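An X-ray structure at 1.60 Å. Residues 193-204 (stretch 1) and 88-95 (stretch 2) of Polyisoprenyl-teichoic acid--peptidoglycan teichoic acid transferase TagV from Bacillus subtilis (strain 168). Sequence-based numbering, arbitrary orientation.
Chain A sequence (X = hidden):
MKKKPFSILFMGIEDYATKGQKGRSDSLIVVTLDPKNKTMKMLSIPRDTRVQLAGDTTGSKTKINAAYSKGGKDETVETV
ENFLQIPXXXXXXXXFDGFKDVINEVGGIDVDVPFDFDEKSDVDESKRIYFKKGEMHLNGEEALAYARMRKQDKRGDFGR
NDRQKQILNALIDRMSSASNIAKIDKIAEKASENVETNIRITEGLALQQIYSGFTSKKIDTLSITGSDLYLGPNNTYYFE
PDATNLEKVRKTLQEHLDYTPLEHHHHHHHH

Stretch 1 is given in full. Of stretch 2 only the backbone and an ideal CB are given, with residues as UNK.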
# COMPACT_ATOMS: atom_id res chain seq x y z
N GLU A 193 -16.65 0.37 -4.40
CA GLU A 193 -17.47 -0.79 -4.74
C GLU A 193 -16.63 -1.99 -5.17
O GLU A 193 -17.05 -3.14 -5.00
CB GLU A 193 -18.47 -0.43 -5.84
CG GLU A 193 -19.88 -0.16 -5.34
CD GLU A 193 -20.48 -1.34 -4.60
OE1 GLU A 193 -20.60 -1.27 -3.35
OE2 GLU A 193 -20.84 -2.34 -5.26
N ASN A 194 -15.44 -1.75 -5.72
CA ASN A 194 -14.66 -2.84 -6.29
C ASN A 194 -13.32 -3.04 -5.57
O ASN A 194 -12.34 -3.49 -6.16
CB ASN A 194 -14.46 -2.63 -7.79
CG ASN A 194 -15.77 -2.82 -8.58
OD1 ASN A 194 -16.43 -3.86 -8.48
ND2 ASN A 194 -16.14 -1.82 -9.37
N VAL A 195 -13.28 -2.72 -4.27
CA VAL A 195 -12.15 -3.05 -3.42
C VAL A 195 -12.65 -3.96 -2.31
O VAL A 195 -13.81 -3.86 -1.87
CB VAL A 195 -11.46 -1.79 -2.83
CG1 VAL A 195 -11.32 -0.72 -3.90
CG2 VAL A 195 -12.24 -1.24 -1.65
N GLU A 196 -11.78 -4.85 -1.86
CA GLU A 196 -12.07 -5.70 -0.71
C GLU A 196 -11.58 -4.96 0.54
O GLU A 196 -10.41 -4.57 0.61
CB GLU A 196 -11.37 -7.05 -0.85
CG GLU A 196 -11.88 -8.11 0.08
CD GLU A 196 -11.11 -9.40 -0.07
OE1 GLU A 196 -9.97 -9.37 -0.59
OE2 GLU A 196 -11.64 -10.46 0.33
N THR A 197 -12.48 -4.75 1.51
CA THR A 197 -12.10 -3.93 2.66
C THR A 197 -13.06 -4.14 3.81
O THR A 197 -14.23 -4.49 3.62
CB THR A 197 -12.06 -2.45 2.29
OG1 THR A 197 -11.54 -1.68 3.40
CG2 THR A 197 -13.46 -1.94 1.94
N ASN A 198 -12.55 -3.91 5.03
CA ASN A 198 -13.39 -3.85 6.22
C ASN A 198 -13.54 -2.42 6.73
O ASN A 198 -13.96 -2.22 7.88
CB ASN A 198 -12.84 -4.75 7.33
CG ASN A 198 -11.52 -4.26 7.90
OD1 ASN A 198 -10.75 -3.57 7.23
ND2 ASN A 198 -11.24 -4.64 9.14
N ILE A 199 -13.21 -1.43 5.91
CA ILE A 199 -13.51 -0.03 6.20
C ILE A 199 -14.91 0.24 5.69
O ILE A 199 -15.21 -0.02 4.52
CB ILE A 199 -12.50 0.91 5.53
CG1 ILE A 199 -11.08 0.59 6.00
CG2 ILE A 199 -12.87 2.38 5.82
CD1 ILE A 199 -10.03 1.47 5.32
N ARG A 200 -15.78 0.75 6.56
CA ARG A 200 -17.14 1.06 6.19
C ARG A 200 -17.22 2.46 5.60
O ARG A 200 -16.32 3.28 5.79
CB ARG A 200 -18.07 0.95 7.39
CG ARG A 200 -18.60 -0.46 7.61
CD ARG A 200 -18.44 -0.89 9.05
NE ARG A 200 -18.91 -2.26 9.25
CZ ARG A 200 -19.42 -2.71 10.39
NH1 ARG A 200 -19.82 -3.97 10.49
NH2 ARG A 200 -19.52 -1.91 11.44
N ILE A 201 -18.29 2.71 4.86
CA ILE A 201 -18.47 4.03 4.24
C ILE A 201 -18.47 5.12 5.31
O ILE A 201 -17.80 6.15 5.16
CB ILE A 201 -19.75 4.05 3.40
CG1 ILE A 201 -19.54 3.25 2.11
CG2 ILE A 201 -20.18 5.48 3.12
CD1 ILE A 201 -18.44 3.79 1.22
N THR A 202 -19.19 4.89 6.41
CA THR A 202 -19.25 5.88 7.48
C THR A 202 -17.88 6.14 8.08
O THR A 202 -17.54 7.28 8.41
CB THR A 202 -20.23 5.42 8.57
OG1 THR A 202 -19.92 4.07 8.94
CG2 THR A 202 -21.65 5.49 8.06
N GLU A 203 -17.06 5.09 8.22
CA GLU A 203 -15.71 5.29 8.73
C GLU A 203 -14.87 6.12 7.77
O GLU A 203 -14.09 6.98 8.20
CB GLU A 203 -15.03 3.95 8.98
CG GLU A 203 -15.67 3.14 10.08
CD GLU A 203 -15.03 1.77 10.19
OE1 GLU A 203 -14.73 1.18 9.14
OE2 GLU A 203 -14.83 1.29 11.33
N GLY A 204 -15.02 5.87 6.47
CA GLY A 204 -14.27 6.63 5.49
C GLY A 204 -14.68 8.10 5.47
O GLY A 204 -13.83 8.99 5.35
N UNK A 88 -2.81 -4.76 12.73
CA UNK A 88 -3.32 -4.22 11.47
C UNK A 88 -4.84 -4.19 11.62
O UNK A 88 -5.51 -5.22 11.53
CB UNK A 88 -2.88 -5.05 10.26
N UNK A 89 -5.40 -3.01 11.86
CA UNK A 89 -6.82 -2.93 12.17
C UNK A 89 -7.69 -3.03 10.93
O UNK A 89 -8.74 -3.69 10.95
CB UNK A 89 -7.12 -1.62 12.91
N UNK A 90 -7.29 -2.37 9.84
CA UNK A 90 -8.08 -2.29 8.62
C UNK A 90 -7.25 -2.77 7.45
O UNK A 90 -6.02 -2.65 7.45
CB UNK A 90 -8.58 -0.86 8.38
N UNK A 91 -7.93 -3.28 6.43
CA UNK A 91 -7.26 -3.71 5.21
C UNK A 91 -8.04 -3.20 4.01
O UNK A 91 -9.26 -3.02 4.06
CB UNK A 91 -7.12 -5.23 5.16
N UNK A 92 -7.30 -2.96 2.93
CA UNK A 92 -7.85 -2.61 1.63
C UNK A 92 -7.10 -3.45 0.61
O UNK A 92 -5.87 -3.37 0.54
CB UNK A 92 -7.73 -1.11 1.34
N UNK A 93 -7.81 -4.26 -0.17
CA UNK A 93 -7.19 -5.04 -1.24
C UNK A 93 -7.74 -4.55 -2.57
O UNK A 93 -8.95 -4.31 -2.69
CB UNK A 93 -7.44 -6.54 -1.06
N UNK A 94 -6.87 -4.41 -3.56
CA UNK A 94 -7.32 -4.03 -4.89
C UNK A 94 -6.54 -4.83 -5.94
O UNK A 94 -5.33 -5.01 -5.81
CB UNK A 94 -7.15 -2.53 -5.11
N UNK A 95 -7.26 -5.37 -6.93
CA UNK A 95 -6.61 -6.00 -8.07
C UNK A 95 -6.51 -4.96 -9.18
O UNK A 95 -6.81 -3.77 -8.96
CB UNK A 95 -7.37 -7.24 -8.54

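Stretch 1 runs from a short strand at Glu196 and Thr197 through a turn into a helix at Ile201; stretch 2 runs antiparallel to that strand.

Position 88 has nothing of stretch 1 within 5.5 Å of its ideal CB, so the contact sets no preference; the residue is Ile88. Position 89 is similarly free in its side chain, and its backbone O serves as an acceptor, taking a hydrogen bond from Asn198 ND2 at 3.2 Å. Many residues would do; it is Asp89, whose carboxylate leads away from stretch 1.

At position 90 the ideal CB points sideways, 3.7 Å from both Asn198 OD1 and Ile199 CG1. Farther along lie the backbone O of Asn198 and the carboxylate of Glu203, both acceptors. A long, flexible cation suits this, lysine or perhaps arginine, with an aliphatic stem to lie along Ile199. Lys90 does this: its NZ donates to Asn198 O at 2.9 Å and forms a salt bridge with Glu203, 3.0 Å from OE1 and from OE2, while its CB packs 3.7 Å from Ile199 CG1. Glu203 OE1 also accepts from Arg200 N at 2.8 Å.

Position 91 is fixed through its backbone, so any residue but proline can make these bonds: its N donates to Asn198 OD1 (2.9 Å) and its O accepts from Thr197 OG1 (2.7 Å). The CB points sideways, and a broad side chain could reach back over Asn198 and Glu196; an aromatic or a long aliphatic chain would suit. Tyr91, with chi1 p, sets one ring face over Asn198 OD1 and brings CE2 to 3.5 Å from Asn198 CG.

Position 92 pairs with Thr197, its CB on the same sheet face. Val195 and Ile199 offer carbon there, favouring a beta-branched aliphatic such as valine or isoleucine. Val92 places CG2 3.8 Å from Ile199 CD1 and CG1 4.4 Å from Val195 CB.

Position 93 pairs with Glu196, both side chains on the other sheet face; its N donates to Glu196 O (2.7 Å) and its O accepts from Glu196 N (3.0 Å). Extended angles suit beta-branched residues, polar or not. Thr93 fits, though its OG1, 3.8 Å from Glu196 OE1, finds no partner.

At position 94 the CB lies 4.7 Å from Val195 CG1, so a modest aliphatic suits; Val94 brings CG2 to 4.2 Å from that atom.

At position 95 the N donates to water 1 (3.2 Å), which donates to Asn194 O (2.7 Å), excluding proline. This N-cap suits aspartate, asparagine, serine or threonine; Asp95 caps a backbone N of the following helix.

Stretch 2 (88-95) IDKYVTVD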
# COMPACT_ATOMS: atom_id res chain seq x y z
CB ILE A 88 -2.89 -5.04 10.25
CG1 ILE A 88 -1.38 -4.90 9.97
CG2 ILE A 88 -3.72 -4.66 9.00
CD1 ILE A 88 -0.91 -3.46 9.72
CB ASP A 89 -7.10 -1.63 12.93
CG ASP A 89 -6.24 -1.51 14.18
OD1 ASP A 89 -6.48 -2.27 15.15
OD2 ASP A 89 -5.30 -0.69 14.19
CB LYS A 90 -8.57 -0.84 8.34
CG LYS A 90 -9.46 -0.28 9.42
CD LYS A 90 -10.78 -1.07 9.49
CE LYS A 90 -11.79 -0.35 10.37
NZ LYS A 90 -13.13 -1.02 10.44
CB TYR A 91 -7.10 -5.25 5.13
CG TYR A 91 -8.41 -6.00 5.18
CD1 TYR A 91 -9.13 -6.25 4.02
CD2 TYR A 91 -8.93 -6.43 6.39
CE1 TYR A 91 -10.34 -6.92 4.07
CE2 TYR A 91 -10.13 -7.11 6.44
CZ TYR A 91 -10.83 -7.34 5.29
OH TYR A 91 -12.03 -8.00 5.37
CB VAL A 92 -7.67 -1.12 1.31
CG1 VAL A 92 -8.12 -0.83 -0.13
CG2 VAL A 92 -8.43 -0.26 2.31
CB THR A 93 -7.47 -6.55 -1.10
OG1 THR A 93 -7.13 -6.99 0.22
CG2 THR A 93 -6.63 -7.34 -2.11
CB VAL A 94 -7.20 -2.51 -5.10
CG1 VAL A 94 -5.75 -2.04 -5.32
CG2 VAL A 94 -8.11 -2.06 -6.18
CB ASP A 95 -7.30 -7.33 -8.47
CG ASP A 95 -8.65 -7.15 -9.14
OD1 ASP A 95 -9.20 -6.03 -9.10
OD2 ASP A 95 -9.15 -8.15 -9.69
O HOH W 1 -10.37 -5.26 -6.29
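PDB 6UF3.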